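Local coordinates for protein fusion DH (PDB 6K97) that is an engineered fusion of the two halves of a split polyketide synthase dehydratase domain from cremimycin biosynthesis, and probably dehydrates acyl intermediates, at residues Leu206-Gly214 with Gly269-Phe277; Thr70-Val79 with Ile94-Leu105. One frame throughout, in Å; residues are numbered along the deposited sequence.

Contact 2 lies in the first part of the fusion and contact 1 in the second, each part carrying hotdog-type architecture; together they form a double hotdog. Their centres are about 16 Å apart. They meet where strands 93-99 and 273-284 run side by side: Phe277 O lies 2.9 Å from Leu99 N, a probable hydrogen bond between the two parts of the engineered fusion. His65, Gly69 and Pro74 match the HxxxGxxxxP motif, which bears the catalytic histidine in related dehydratases. Contact 2 carries its proline and contact 1 borders it: Ile72 O is hydrogen-bonded to His65 ND1, and Gln212 OE1 to Gly69 N.

Contact 1: Leu206-Gly214 with Gly269-Phe277; sequences LADRGFQYG and GEEGLFLPF
The Phe211 ring meets three successive residues of the 273-277 strand. Leu273 lays its CD2 methyl over one face as a CH-pi contact, 4.0 Å from CD2 to the ring centroid and 24° off the normal. At the ring's edge, in its plane, CZ of Phe211 comes 3.4 Å from Phe274 O, so the electropositive rim faces a carbonyl oxygen. CE1 of Phe211 touches CD2 of Leu275 at 4.1 Å. A phenyl suits this place because face and rim take different partners. With an alanine at Phe211, the Leu273 methyl would probably lose the surface it rests on and a gap would probably open beside Leu275.

Beyond the ring the contact turns polar. Arg209 bends at chi2 and chi3, which carries NH1 to Gly272 O for a weak, 3.5 Å bond. NH2 makes another weak bond to Leu267 O, so the arginine bridges backbone carbonyls at the edge of the contact.

What positions Phe211 is the end of helix 199-208. Gly210, with phi 111°, closes it in a Schellman motif, an angle at which a side chain would jam against Arg209 O. Leu206 O receives Arg209 N and Phe211 N from opposite faces of its carbonyl plane.

Around this core, Leu267, just past helix 252-266, touches Phe211 and Phe274, while Leu206 packs on Leu263 of that helix. Strand 65-67, from the fusion's other part, borders strand 211-213, and strand 315-327 pairs with 273-277.

Contact 2: Thr70-Val79 with Ile94-Leu105; sequences TTIVPGTAFV and ITELVLHTPLVL
Val73 and Leu105 meet in the most closely knit part, where CG2 of Val73 lies 3.8 Å from CD1 of Leu105 and also touches CB of Leu103; all three residues are buried. The two branches of this valine do different work: CG1, anti to the backbone N (chi1 171°), lies over one face of the Phe78 ring, while CG2 reaches the two leucines. The edge of that ring then meets Leu103, CZ to CB at 4.1 Å. A branched valine suits a spot with neighbours on two fronts.

Main-chain bonds hold this region in register. Ile72 and Val104 form a single antiparallel bridge as a non-hydrogen-bonded pair, flanked by Leu105 N to Thr71 O (2.9 Å) and Val73 N to Leu103 O (3.1 Å). Past the second bond a water continues the link, donating to Val73 O and accepting from Leu103 N.

The helix packs closely as well, its axis 9.8 Å from that of strand 94-99, an ordinary spacing for a helix on a sheet: buried Val79 CG2 and Leu97 CD2 are 4.2 Å apart. Where the helix starts against the strand, Gly75 suits the tight fit, its bare CA 3.8 Å from CD1 of Leu99, a methyl that a side chain would crowd.

The solvent side differs in exposure: Thr70 and Val104, touching through CG2 and CG1, are both partly exposed. Thr71 directs its hydroxyl to Thr66 instead.

Helix 75-88 thus lies across strand 93-99 in hotdog manner, with strand 126-134 contributing Ile130 against Phe78 and Leu128 against Leu97. Across the helix, Thr76 packs on Leu255 and Asp256 of helix 252-266 in the fusion's second part.

Contact 1: Leu206-Gly214 with Gly269-Phe277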
ATOM      1  N   LEU A 206       2.454 -35.105 -21.135  1.00 39.58           N
ATOM      2  CA  LEU A 206       2.681 -34.199 -20.043  1.00 36.76           C
ATOM      3  C   LEU A 206       1.798 -34.533 -18.817  1.00 36.95           C
ATOM      4  O   LEU A 206       2.264 -34.502 -17.646  1.00 34.57           O
ATOM      5  CB  LEU A 206       2.464 -32.803 -20.534  1.00 36.97           C
ATOM      6  CG  LEU A 206       3.515 -32.303 -21.540  1.00 38.93           C
ATOM      7  CD1 LEU A 206       3.136 -30.893 -22.010  1.00 40.02           C
ATOM      8  CD2 LEU A 206       4.905 -32.269 -20.918  1.00 40.09           C
ATOM      9  N   ALA A 207       0.542 -34.885 -19.087  1.00 36.31           N
ATOM     10  CA  ALA A 207      -0.405 -35.248 -18.031  1.00 37.45           C
ATOM     11  C   ALA A 207       0.066 -36.466 -17.269  1.00 40.34           C
ATOM     12  O   ALA A 207      -0.065 -36.535 -16.044  1.00 43.50           O
ATOM     13  CB  ALA A 207      -1.794 -35.465 -18.611  1.00 37.27           C
ATOM     14  N   ASP A 208       0.642 -37.420 -17.985  1.00 42.96           N
ATOM     15  CA  ASP A 208       1.185 -38.617 -17.362  1.00 45.37           C
ATOM     16  C   ASP A 208       2.355 -38.345 -16.472  1.00 43.29           C
ATOM     17  O   ASP A 208       2.633 -39.135 -15.624  1.00 47.19           O
ATOM     18  CB  ASP A 208       1.608 -39.647 -18.427  1.00 50.20           C
ATOM     19  CG  ASP A 208       0.407 -40.383 -19.034  1.00 53.07           C
ATOM     20  OD1 ASP A 208      -0.671 -40.431 -18.393  1.00 59.90           O
ATOM     21  OD2 ASP A 208       0.523 -40.868 -20.170  1.00 52.42           O
ATOM     22  N   ARG A 209       3.035 -37.228 -16.646  1.00 44.14           N
ATOM     23  CA  ARG A 209       4.139 -36.829 -15.775  1.00 43.93           C
ATOM     24  C   ARG A 209       3.723 -35.926 -14.624  1.00 42.51           C
ATOM     25  O   ARG A 209       4.575 -35.546 -13.839  1.00 41.38           O
ATOM     26  CB  ARG A 209       5.174 -36.031 -16.591  1.00 48.21           C
ATOM     27  CG  ARG A 209       5.668 -36.671 -17.895  1.00 54.14           C
ATOM     28  CD  ARG A 209       6.764 -37.681 -17.649  1.00 60.63           C
ATOM     29  NE  ARG A 209       8.026 -37.046 -17.283  1.00 68.17           N
ATOM     30  CZ  ARG A 209       9.125 -36.984 -18.040  1.00 66.64           C
ATOM     31  NH1 ARG A 209      10.213 -36.405 -17.532  1.00 64.52           N
ATOM     32  NH2 ARG A 209       9.165 -37.486 -19.270  1.00 63.46           N
ATOM     33  N   GLY A 210       2.455 -35.502 -14.577  1.00 39.99           N
ATOM     34  CA  GLY A 210       1.982 -34.592 -13.551  1.00 40.85           C
ATOM     35  C   GLY A 210       1.607 -33.160 -13.968  1.00 43.24           C
ATOM     36  O   GLY A 210       1.206 -32.347 -13.129  1.00 41.91           O
ATOM     37  N   PHE A 211       1.773 -32.836 -15.241  1.00 42.70           N
ATOM     38  CA  PHE A 211       1.322 -31.559 -15.745  1.00 44.10           C
ATOM     39  C   PHE A 211      -0.160 -31.679 -16.114  1.00 44.95           C
ATOM     40  O   PHE A 211      -0.508 -31.982 -17.248  1.00 43.79           O
ATOM     41  CB  PHE A 211       2.145 -31.135 -16.969  1.00 43.10           C
ATOM     42  CG  PHE A 211       3.613 -30.969 -16.692  1.00 42.94           C
ATOM     43  CD1 PHE A 211       4.119 -29.760 -16.241  1.00 46.87           C
ATOM     44  CD2 PHE A 211       4.492 -32.008 -16.885  1.00 44.31           C
ATOM     45  CE1 PHE A 211       5.477 -29.603 -15.969  1.00 47.63           C
ATOM     46  CE2 PHE A 211       5.840 -31.860 -16.608  1.00 45.78           C
ATOM     47  CZ  PHE A 211       6.341 -30.654 -16.147  1.00 46.01           C
ATOM     48  N   GLN A 212      -1.028 -31.459 -15.145  1.00 42.68           N
ATOM     49  CA  GLN A 212      -2.432 -31.716 -15.346  1.00 44.24           C
ATOM     50  C   GLN A 212      -3.164 -30.462 -15.793  1.00 43.75           C
ATOM     51  O   GLN A 212      -3.932 -29.873 -15.047  1.00 45.93           O
ATOM     52  CB  GLN A 212      -3.026 -32.263 -14.063  1.00 45.73           C
ATOM     53  CG  GLN A 212      -2.400 -33.608 -13.708  1.00 47.35           C
ATOM     54  CD  GLN A 212      -2.219 -33.890 -12.223  1.00 49.45           C
ATOM     55  OE1 GLN A 212      -2.255 -33.008 -11.366  1.00 51.48           O
ATOM     56  NE2 GLN A 212      -1.952 -35.140 -11.933  1.00 52.81           N
ATOM     57  N   TYR A 213      -2.929 -30.069 -17.032  1.00 40.55           N
ATOM     58  CA  TYR A 213      -3.472 -28.839 -17.560  1.00 40.05           C
ATOM     59  C   TYR A 213      -4.946 -29.028 -17.950  1.00 41.75           C
ATOM     60  O   TYR A 213      -5.248 -29.815 -18.833  1.00 37.79           O
ATOM     61  CB  TYR A 213      -2.672 -28.400 -18.779  1.00 38.07           C
ATOM     62  CG  TYR A 213      -1.203 -28.051 -18.471  1.00 39.24           C
ATOM     63  CD1 TYR A 213      -0.873 -27.065 -17.529  1.00 39.23           C
ATOM     64  CD2 TYR A 213      -0.158 -28.636 -19.201  1.00 38.04           C
ATOM     65  CE1 TYR A 213       0.451 -26.724 -17.285  1.00 40.00           C
ATOM     66  CE2 TYR A 213       1.136 -28.274 -18.993  1.00 39.64           C
ATOM     67  CZ  TYR A 213       1.441 -27.327 -18.007  1.00 40.52           C
ATOM     68  OH  TYR A 213       2.735 -27.006 -17.767  1.00 37.82           O
ATOM     69  N   GLY A 214      -5.847 -28.275 -17.303  1.00 41.52           N
ATOM     70  CA  GLY A 214      -7.220 -28.207 -17.755  1.00 41.94           C
ATOM     71  C   GLY A 214      -7.354 -27.330 -18.999  1.00 44.47           C
ATOM     72  O   GLY A 214      -6.370 -26.851 -19.569  1.00 40.12           O
ATOM     73  N   GLY A 269      14.526 -37.184 -21.707  1.00 63.11           N
ATOM     74  CA  GLY A 269      15.059 -38.361 -20.989  1.00 64.95           C
ATOM     75  C   GLY A 269      15.262 -37.957 -19.542  1.00 64.57           C
ATOM     76  O   GLY A 269      16.393 -37.907 -19.035  1.00 69.64           O
ATOM     77  N   GLU A 270      14.173 -37.545 -18.905  1.00 59.97           N
ATOM     78  CA  GLU A 270      14.273 -36.922 -17.608  1.00 57.44           C
ATOM     79  C   GLU A 270      13.266 -37.553 -16.686  1.00 55.29           C
ATOM     80  O   GLU A 270      12.278 -38.093 -17.104  1.00 53.17           O
ATOM     81  CB  GLU A 270      14.101 -35.408 -17.714  1.00 58.50           C
ATOM     82  CG  GLU A 270      15.240 -34.697 -18.437  1.00 58.80           C
ATOM     83  CD  GLU A 270      16.517 -34.611 -17.619  1.00 57.58           C
ATOM     84  OE1 GLU A 270      16.490 -34.884 -16.389  1.00 60.53           O
ATOM     85  OE2 GLU A 270      17.547 -34.237 -18.204  1.00 53.96           O
ATOM     86  N   GLU A 271      13.568 -37.530 -15.415  1.00 59.38           N
ATOM     87  CA  GLU A 271      12.717 -38.149 -14.427  1.00 63.25           C
ATOM     88  C   GLU A 271      11.993 -36.964 -13.775  1.00 60.36           C
ATOM     89  O   GLU A 271      12.576 -35.882 -13.630  1.00 59.51           O
ATOM     90  CB  GLU A 271      13.599 -38.960 -13.451  1.00 62.88           C
ATOM     91  CG  GLU A 271      12.924 -40.102 -12.723  1.00 64.73           C
ATOM     92  CD  GLU A 271      12.480 -41.229 -13.637  1.00 69.10           C
ATOM     93  OE1 GLU A 271      13.333 -42.011 -14.128  1.00 69.91           O
ATOM     94  OE2 GLU A 271      11.257 -41.360 -13.826  1.00 69.18           O
ATOM     95  N   GLY A 272      10.721 -37.131 -13.441  1.00 57.87           N
ATOM     96  CA  GLY A 272       9.973 -36.041 -12.760  1.00 61.58           C
ATOM     97  C   GLY A 272       9.762 -34.668 -13.438  1.00 57.66           C
ATOM     98  O   GLY A 272       9.706 -34.546 -14.643  1.00 57.52           O
ATOM     99  N   LEU A 273       9.576 -33.643 -12.622  1.00 55.86           N
ATOM    100  CA  LEU A 273       8.937 -32.439 -13.063  1.00 53.20           C
ATOM    101  C   LEU A 273       9.916 -31.362 -13.099  1.00 48.16           C
ATOM    102  O   LEU A 273      10.840 -31.320 -12.303  1.00 51.53           O
ATOM    103  CB  LEU A 273       7.860 -31.987 -12.102  1.00 60.56           C
ATOM    104  CG  LEU A 273       6.709 -32.954 -11.916  1.00 62.79           C
ATOM    105  CD1 LEU A 273       6.055 -32.710 -10.568  1.00 64.62           C
ATOM    106  CD2 LEU A 273       5.721 -32.821 -13.053  1.00 64.16           C
ATOM    107  N   PHE A 274       9.642 -30.451 -14.014  1.00 47.55           N
ATOM    108  CA  PHE A 274      10.491 -29.324 -14.347  1.00 41.75           C
ATOM    109  C   PHE A 274       9.577 -28.162 -14.508  1.00 40.10           C
ATOM    110  O   PHE A 274       8.627 -28.239 -15.273  1.00 42.07           O
ATOM    111  CB  PHE A 274      11.234 -29.587 -15.646  1.00 39.23           C
ATOM    112  CG  PHE A 274      12.511 -30.391 -15.468  1.00 41.59           C
ATOM    113  CD1 PHE A 274      12.495 -31.779 -15.516  1.00 41.74           C
ATOM    114  CD2 PHE A 274      13.737 -29.745 -15.262  1.00 45.72           C
ATOM    115  CE1 PHE A 274      13.662 -32.522 -15.375  1.00 43.71           C
ATOM    116  CE2 PHE A 274      14.917 -30.483 -15.105  1.00 50.16           C
ATOM    117  CZ  PHE A 274      14.874 -31.884 -15.153  1.00 46.94           C
ATOM    118  N   LEU A 275       9.819 -27.115 -13.739  1.00 42.63           N
ATOM    119  CA  LEU A 275       9.040 -25.875 -13.786  1.00 42.54           C
ATOM    120  C   LEU A 275       9.946 -24.662 -13.987  1.00 40.78           C
ATOM    121  O   LEU A 275      11.138 -24.713 -13.652  1.00 41.64           O
ATOM    122  CB  LEU A 275       8.320 -25.665 -12.453  1.00 45.66           C
ATOM    123  CG  LEU A 275       7.249 -26.672 -12.053  1.00 52.45           C
ATOM    124  CD1 LEU A 275       6.688 -26.329 -10.671  1.00 51.53           C
ATOM    125  CD2 LEU A 275       6.145 -26.734 -13.105  1.00 53.06           C
ATOM    126  N   PRO A 276       9.371 -23.550 -14.478  1.00 38.53           N
ATOM    127  CA  PRO A 276      10.118 -22.314 -14.566  1.00 36.84           C
ATOM    128  C   PRO A 276      10.495 -21.836 -13.207  1.00 36.68           C
ATOM    129  O   PRO A 276       9.697 -21.957 -12.299  1.00 40.43           O
ATOM    130  CB  PRO A 276       9.133 -21.334 -15.221  1.00 38.09           C
ATOM    131  CG  PRO A 276       8.233 -22.212 -16.046  1.00 40.01           C
ATOM    132  CD  PRO A 276       8.078 -23.465 -15.197  1.00 39.11           C
ATOM    133  N   PHE A 277      11.724 -21.355 -13.046  1.00 34.66           N
ATOM    134  CA  PHE A 277      12.121 -20.687 -11.786  1.00 31.21           C
ATOM    135  C   PHE A 277      12.798 -19.348 -12.037  1.00 30.74           C
ATOM    136  O   PHE A 277      12.991 -18.645 -11.104  1.00 30.05           O
ATOM    137  CB  PHE A 277      13.017 -21.517 -10.886  1.00 28.03           C
ATOM    138  CG  PHE A 277      14.449 -21.600 -11.322  1.00 30.69           C
ATOM    139  CD1 PHE A 277      14.855 -22.535 -12.297  1.00 31.34           C
ATOM    140  CD2 PHE A 277      15.434 -20.819 -10.733  1.00 30.68           C
ATOM    141  CE1 PHE A 277      16.185 -22.646 -12.670  1.00 29.97           C
ATOM    142  CE2 PHE A 277      16.792 -20.958 -11.106  1.00 29.60           C
ATOM    143  CZ  PHE A 277      17.150 -21.828 -12.087  1.00 29.01           C
TER

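Contact 2: Thr70-Val79 with Ile94-Leu105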
ATOM      1  N   THR A  70      -1.551 -30.612  -7.092  1.00 47.21           N
ATOM      2  CA  THR A  70      -1.620 -29.335  -6.397  1.00 42.83           C
ATOM      3  C   THR A  70      -1.817 -28.162  -7.354  1.00 42.90           C
ATOM      4  O   THR A  70      -1.021 -27.953  -8.253  1.00 45.12           O
ATOM      5  CB  THR A  70      -0.353 -29.097  -5.586  1.00 41.12           C
ATOM      6  OG1 THR A  70      -0.149 -30.199  -4.741  1.00 44.28           O
ATOM      7  CG2 THR A  70      -0.466 -27.823  -4.731  1.00 40.04           C
ATOM      8  N   THR A  71      -2.881 -27.401  -7.132  1.00 43.59           N
ATOM      9  CA  THR A  71      -3.199 -26.233  -7.918  1.00 45.04           C
ATOM     10  C   THR A  71      -2.415 -25.021  -7.431  1.00 43.11           C
ATOM     11  O   THR A  71      -2.497 -24.654  -6.255  1.00 41.39           O
ATOM     12  CB  THR A  71      -4.701 -25.908  -7.826  1.00 44.65           C
ATOM     13  OG1 THR A  71      -5.392 -27.005  -8.409  1.00 39.85           O
ATOM     14  CG2 THR A  71      -5.014 -24.647  -8.619  1.00 45.86           C
ATOM     15  N   ILE A  72      -1.657 -24.417  -8.345  1.00 41.90           N
ATOM     16  CA  ILE A  72      -0.680 -23.380  -7.972  1.00 40.82           C
ATOM     17  C   ILE A  72      -0.663 -22.332  -9.023  1.00 39.71           C
ATOM     18  O   ILE A  72      -0.944 -22.616 -10.205  1.00 39.35           O
ATOM     19  CB  ILE A  72       0.758 -23.919  -7.834  1.00 41.69           C
ATOM     20  CG1 ILE A  72       1.388 -24.289  -9.179  1.00 37.67           C
ATOM     21  CG2 ILE A  72       0.805 -25.160  -6.947  1.00 39.90           C
ATOM     22  CD1 ILE A  72       2.842 -24.737  -9.025  1.00 37.20           C
ATOM     23  N   VAL A  73      -0.380 -21.104  -8.595  1.00 36.76           N
ATOM     24  CA  VAL A  73      -0.385 -20.012  -9.522  1.00 34.33           C
ATOM     25  C   VAL A  73       0.729 -20.279 -10.487  1.00 32.80           C
ATOM     26  O   VAL A  73       1.850 -20.532 -10.071  1.00 33.19           O
ATOM     27  CB  VAL A  73      -0.173 -18.689  -8.766  1.00 36.12           C
ATOM     28  CG1 VAL A  73       0.055 -17.524  -9.727  1.00 35.73           C
ATOM     29  CG2 VAL A  73      -1.361 -18.393  -7.847  1.00 37.08           C
ATOM     30  N   PRO A  74       0.458 -20.221 -11.777  1.00 35.40           N
ATOM     31  CA  PRO A  74       1.595 -20.397 -12.736  1.00 37.88           C
ATOM     32  C   PRO A  74       2.665 -19.296 -12.700  1.00 35.82           C
ATOM     33  O   PRO A  74       2.388 -18.174 -12.288  1.00 34.46           O
ATOM     34  CB  PRO A  74       0.928 -20.399 -14.125  1.00 35.19           C
ATOM     35  CG  PRO A  74      -0.380 -19.741 -13.929  1.00 34.80           C
ATOM     36  CD  PRO A  74      -0.766 -19.784 -12.461  1.00 36.66           C
ATOM     37  N   GLY A  75       3.867 -19.647 -13.175  1.00 34.06           N
ATOM     38  CA  GLY A  75       4.955 -18.728 -13.228  1.00 32.14           C
ATOM     39  C   GLY A  75       4.588 -17.544 -14.112  1.00 33.44           C
ATOM     40  O   GLY A  75       4.934 -16.417 -13.790  1.00 35.63           O
ATOM     41  N   THR A  76       3.888 -17.801 -15.225  1.00 30.59           N
ATOM     42  CA  THR A  76       3.547 -16.751 -16.113  1.00 30.39           C
ATOM     43  C   THR A  76       2.569 -15.773 -15.470  1.00 31.28           C
ATOM     44  O   THR A  76       2.550 -14.631 -15.854  1.00 32.36           O
ATOM     45  CB  THR A  76       2.973 -17.240 -17.450  1.00 30.07           C
ATOM     46  OG1 THR A  76       1.781 -17.983 -17.209  1.00 28.28           O
ATOM     47  CG2 THR A  76       4.003 -18.024 -18.218  1.00 29.38           C
ATOM     48  N   ALA A  77       1.802 -16.180 -14.472  1.00 31.40           N
ATOM     49  CA  ALA A  77       0.978 -15.214 -13.734  1.00 31.11           C
ATOM     50  C   ALA A  77       1.808 -14.287 -12.890  1.00 29.91           C
ATOM     51  O   ALA A  77       1.490 -13.074 -12.791  1.00 30.44           O
ATOM     52  CB  ALA A  77      -0.051 -15.896 -12.863  1.00 30.73           C
ATOM     53  N   PHE A  78       2.870 -14.793 -12.290  1.00 28.51           N
ATOM     54  CA  PHE A  78       3.769 -13.863 -11.564  1.00 29.57           C
ATOM     55  C   PHE A  78       4.457 -12.895 -12.549  1.00 29.46           C
ATOM     56  O   PHE A  78       4.634 -11.711 -12.284  1.00 28.83           O
ATOM     57  CB  PHE A  78       4.815 -14.643 -10.797  1.00 31.19           C
ATOM     58  CG  PHE A  78       4.272 -15.402  -9.612  1.00 30.96           C
ATOM     59  CD1 PHE A  78       3.660 -14.728  -8.576  1.00 31.92           C
ATOM     60  CD2 PHE A  78       4.371 -16.775  -9.539  1.00 29.82           C
ATOM     61  CE1 PHE A  78       3.130 -15.422  -7.500  1.00 31.62           C
ATOM     62  CE2 PHE A  78       3.879 -17.479  -8.437  1.00 29.93           C
ATOM     63  CZ  PHE A  78       3.278 -16.800  -7.426  1.00 31.23           C
ATOM     64  N   VAL A  79       4.789 -13.392 -13.729  1.00 29.74           N
ATOM     65  CA  VAL A  79       5.249 -12.523 -14.816  1.00 29.32           C
ATOM     66  C   VAL A  79       4.227 -11.440 -15.161  1.00 29.45           C
ATOM     67  O   VAL A  79       4.599 -10.246 -15.288  1.00 27.87           O
ATOM     68  CB  VAL A  79       5.546 -13.324 -16.050  1.00 28.90           C
ATOM     69  CG1 VAL A  79       5.898 -12.428 -17.210  1.00 28.86           C
ATOM     70  CG2 VAL A  79       6.738 -14.231 -15.783  1.00 31.73           C
ATOM     71  N   ILE A  94      11.116  -6.475 -17.616  1.00 35.00           N
ATOM     72  CA  ILE A  94      11.443  -7.224 -16.418  1.00 33.21           C
ATOM     73  C   ILE A  94      12.842  -7.702 -16.729  1.00 33.39           C
ATOM     74  O   ILE A  94      13.071  -8.400 -17.681  1.00 33.97           O
ATOM     75  CB  ILE A  94      10.536  -8.419 -16.174  1.00 34.38           C
ATOM     76  CG1 ILE A  94       9.089  -7.978 -16.087  1.00 33.52           C
ATOM     77  CG2 ILE A  94      10.933  -9.164 -14.914  1.00 34.77           C
ATOM     78  CD1 ILE A  94       8.144  -9.150 -16.179  1.00 33.02           C
ATOM     79  N   THR A  95      13.785  -7.268 -15.928  1.00 34.65           N
ATOM     80  CA  THR A  95      15.178  -7.509 -16.187  1.00 34.25           C
ATOM     81  C   THR A  95      15.471  -8.888 -15.732  1.00 32.83           C
ATOM     82  O   THR A  95      16.130  -9.623 -16.411  1.00 32.77           O
ATOM     83  CB  THR A  95      16.065  -6.467 -15.465  1.00 33.94           C
ATOM     84  OG1 THR A  95      15.977  -5.251 -16.208  1.00 36.23           O
ATOM     85  CG2 THR A  95      17.503  -6.883 -15.452  1.00 33.93           C
ATOM     86  N   GLU A  96      14.944  -9.249 -14.574  1.00 36.02           N
ATOM     87  CA  GLU A  96      15.197 -10.586 -14.071  1.00 38.47           C
ATOM     88  C   GLU A  96      14.141 -10.894 -13.015  1.00 34.54           C
ATOM     89  O   GLU A  96      13.700  -9.995 -12.299  1.00 34.60           O
ATOM     90  CB  GLU A  96      16.698 -10.672 -13.620  1.00 39.26           C
ATOM     91  CG  GLU A  96      16.903 -11.474 -12.374  1.00 45.70           C
ATOM     92  CD  GLU A  96      16.736 -10.647 -11.141  1.00 44.36           C
ATOM     93  OE1 GLU A  96      16.669  -9.383 -11.168  1.00 43.48           O
ATOM     94  OE2 GLU A  96      16.685 -11.330 -10.117  1.00 51.13           O
ATOM     95  N   LEU A  97      13.677 -12.138 -12.997  1.00 33.52           N
ATOM     96  CA  LEU A  97      12.657 -12.588 -12.060  1.00 32.28           C
ATOM     97  C   LEU A  97      12.908 -14.014 -11.669  1.00 33.01           C
ATOM     98  O   LEU A  97      13.068 -14.868 -12.547  1.00 31.40           O
ATOM     99  CB  LEU A  97      11.250 -12.511 -12.663  1.00 34.23           C
ATOM    100  CG  LEU A  97      10.085 -12.711 -11.644  1.00 35.35           C
ATOM    101  CD1 LEU A  97       9.909 -11.481 -10.721  1.00 33.94           C
ATOM    102  CD2 LEU A  97       8.767 -13.019 -12.360  1.00 34.81           C
ATOM    103  N   VAL A  98      12.853 -14.281 -10.359  1.00 30.38           N
ATOM    104  CA  VAL A  98      13.068 -15.604  -9.824  1.00 28.48           C
ATOM    105  C   VAL A  98      11.914 -15.994  -8.916  1.00 29.19           C
ATOM    106  O   VAL A  98      11.517 -15.229  -8.030  1.00 31.47           O
ATOM    107  CB  VAL A  98      14.356 -15.606  -8.986  1.00 29.94           C
ATOM    108  CG1 VAL A  98      14.641 -16.969  -8.414  1.00 29.27           C
ATOM    109  CG2 VAL A  98      15.544 -15.126  -9.808  1.00 29.32           C
ATOM    110  N   LEU A  99      11.393 -17.199  -9.111  1.00 31.15           N
ATOM    111  CA  LEU A  99      10.288 -17.756  -8.338  1.00 32.78           C
ATOM    112  C   LEU A  99      10.787 -18.638  -7.203  1.00 35.97           C
ATOM    113  O   LEU A  99      11.747 -19.352  -7.360  1.00 43.87           O
ATOM    114  CB  LEU A  99       9.456 -18.607  -9.267  1.00 34.26           C
ATOM    115  CG  LEU A  99       9.151 -17.929 -10.602  1.00 35.07           C
ATOM    116  CD1 LEU A  99       8.314 -18.863 -11.466  1.00 35.48           C
ATOM    117  CD2 LEU A  99       8.427 -16.621 -10.406  1.00 33.48           C
ATOM    118  N   HIS A 100      10.158 -18.560  -6.054  1.00 36.57           N
ATOM    119  CA  HIS A 100      10.578 -19.251  -4.860  1.00 37.33           C
ATOM    120  C   HIS A 100       9.409 -20.155  -4.418  1.00 37.43           C
ATOM    121  O   HIS A 100       8.956 -20.964  -5.185  1.00 35.07           O
ATOM    122  CB  HIS A 100      10.884 -18.214  -3.753  1.00 41.29           C
ATOM    123  CG  HIS A 100      11.897 -17.188  -4.149  1.00 45.67           C
ATOM    124  ND1 HIS A 100      13.227 -17.490  -4.343  1.00 48.52           N
ATOM    125  CD2 HIS A 100      11.774 -15.867  -4.404  1.00 44.87           C
ATOM    126  CE1 HIS A 100      13.878 -16.406  -4.715  1.00 44.97           C
ATOM    127  NE2 HIS A 100      13.016 -15.412  -4.770  1.00 45.33           N
ATOM    128  N   THR A 101       8.838 -19.932  -3.228  1.00 37.29           N
ATOM    129  CA  THR A 101       7.740 -20.759  -2.751  1.00 37.75           C
ATOM    130  C   THR A 101       6.461 -20.592  -3.601  1.00 34.35           C
ATOM    131  O   THR A 101       6.076 -19.496  -3.959  1.00 32.53           O
ATOM    132  CB  THR A 101       7.464 -20.413  -1.266  1.00 42.07           C
ATOM    133  OG1 THR A 101       8.705 -20.501  -0.533  1.00 41.96           O
ATOM    134  CG2 THR A 101       6.455 -21.405  -0.607  1.00 41.62           C
ATOM    135  N   PRO A 102       5.802 -21.694  -3.941  1.00 32.86           N
ATOM    136  CA  PRO A 102       4.609 -21.493  -4.720  1.00 32.92           C
ATOM    137  C   PRO A 102       3.475 -20.934  -3.905  1.00 34.54           C
ATOM    138  O   PRO A 102       3.556 -20.906  -2.678  1.00 33.74           O
ATOM    139  CB  PRO A 102       4.263 -22.918  -5.241  1.00 34.29           C
ATOM    140  CG  PRO A 102       5.141 -23.862  -4.523  1.00 32.83           C
ATOM    141  CD  PRO A 102       6.299 -23.076  -4.014  1.00 34.25           C
ATOM    142  N   LEU A 103       2.452 -20.491  -4.620  1.00 34.29           N
ATOM    143  CA  LEU A 103       1.244 -19.981  -4.046  1.00 35.92           C
ATOM    144  C   LEU A 103       0.177 -20.987  -4.388  1.00 36.65           C
ATOM    145  O   LEU A 103      -0.165 -21.153  -5.542  1.00 38.55           O
ATOM    146  CB  LEU A 103       0.911 -18.643  -4.668  1.00 37.19           C
ATOM    147  CG  LEU A 103      -0.042 -17.812  -3.821  1.00 38.47           C
ATOM    148  CD1 LEU A 103      -0.147 -16.389  -4.404  1.00 39.84           C
ATOM    149  CD2 LEU A 103      -1.367 -18.466  -3.801  1.00 39.62           C
ATOM    150  N   VAL A 104      -0.325 -21.694  -3.386  1.00 38.95           N
ATOM    151  CA  VAL A 104      -1.227 -22.790  -3.597  1.00 39.44           C
ATOM    152  C   VAL A 104      -2.610 -22.224  -3.508  1.00 41.50           C
ATOM    153  O   VAL A 104      -2.892 -21.441  -2.617  1.00 42.08           O
ATOM    154  CB  VAL A 104      -0.990 -23.882  -2.542  1.00 42.65           C
ATOM    155  CG1 VAL A 104      -2.000 -25.017  -2.676  1.00 43.19           C
ATOM    156  CG2 VAL A 104       0.427 -24.427  -2.694  1.00 42.62           C
ATOM    157  N   LEU A 105      -3.479 -22.591  -4.441  1.00 45.53           N
ATOM    158  CA  LEU A 105      -4.877 -22.150  -4.398  1.00 46.32           C
ATOM    159  C   LEU A 105      -5.757 -23.361  -4.106  1.00 50.45           C
ATOM    160  O   LEU A 105      -5.452 -24.486  -4.550  1.00 50.31           O
ATOM    161  CB  LEU A 105      -5.288 -21.541  -5.715  1.00 45.80           C
ATOM    162  CG  LEU A 105      -4.565 -20.261  -6.138  1.00 48.30           C
ATOM    163  CD1 LEU A 105      -4.779 -19.935  -7.600  1.00 49.60           C
ATOM    164  CD2 LEU A 105      -4.954 -19.085  -5.299  1.00 47.42           C
TER
HETATM  165  O   HOH W   1       2.978 -20.893  -7.627  1.00 31.83           O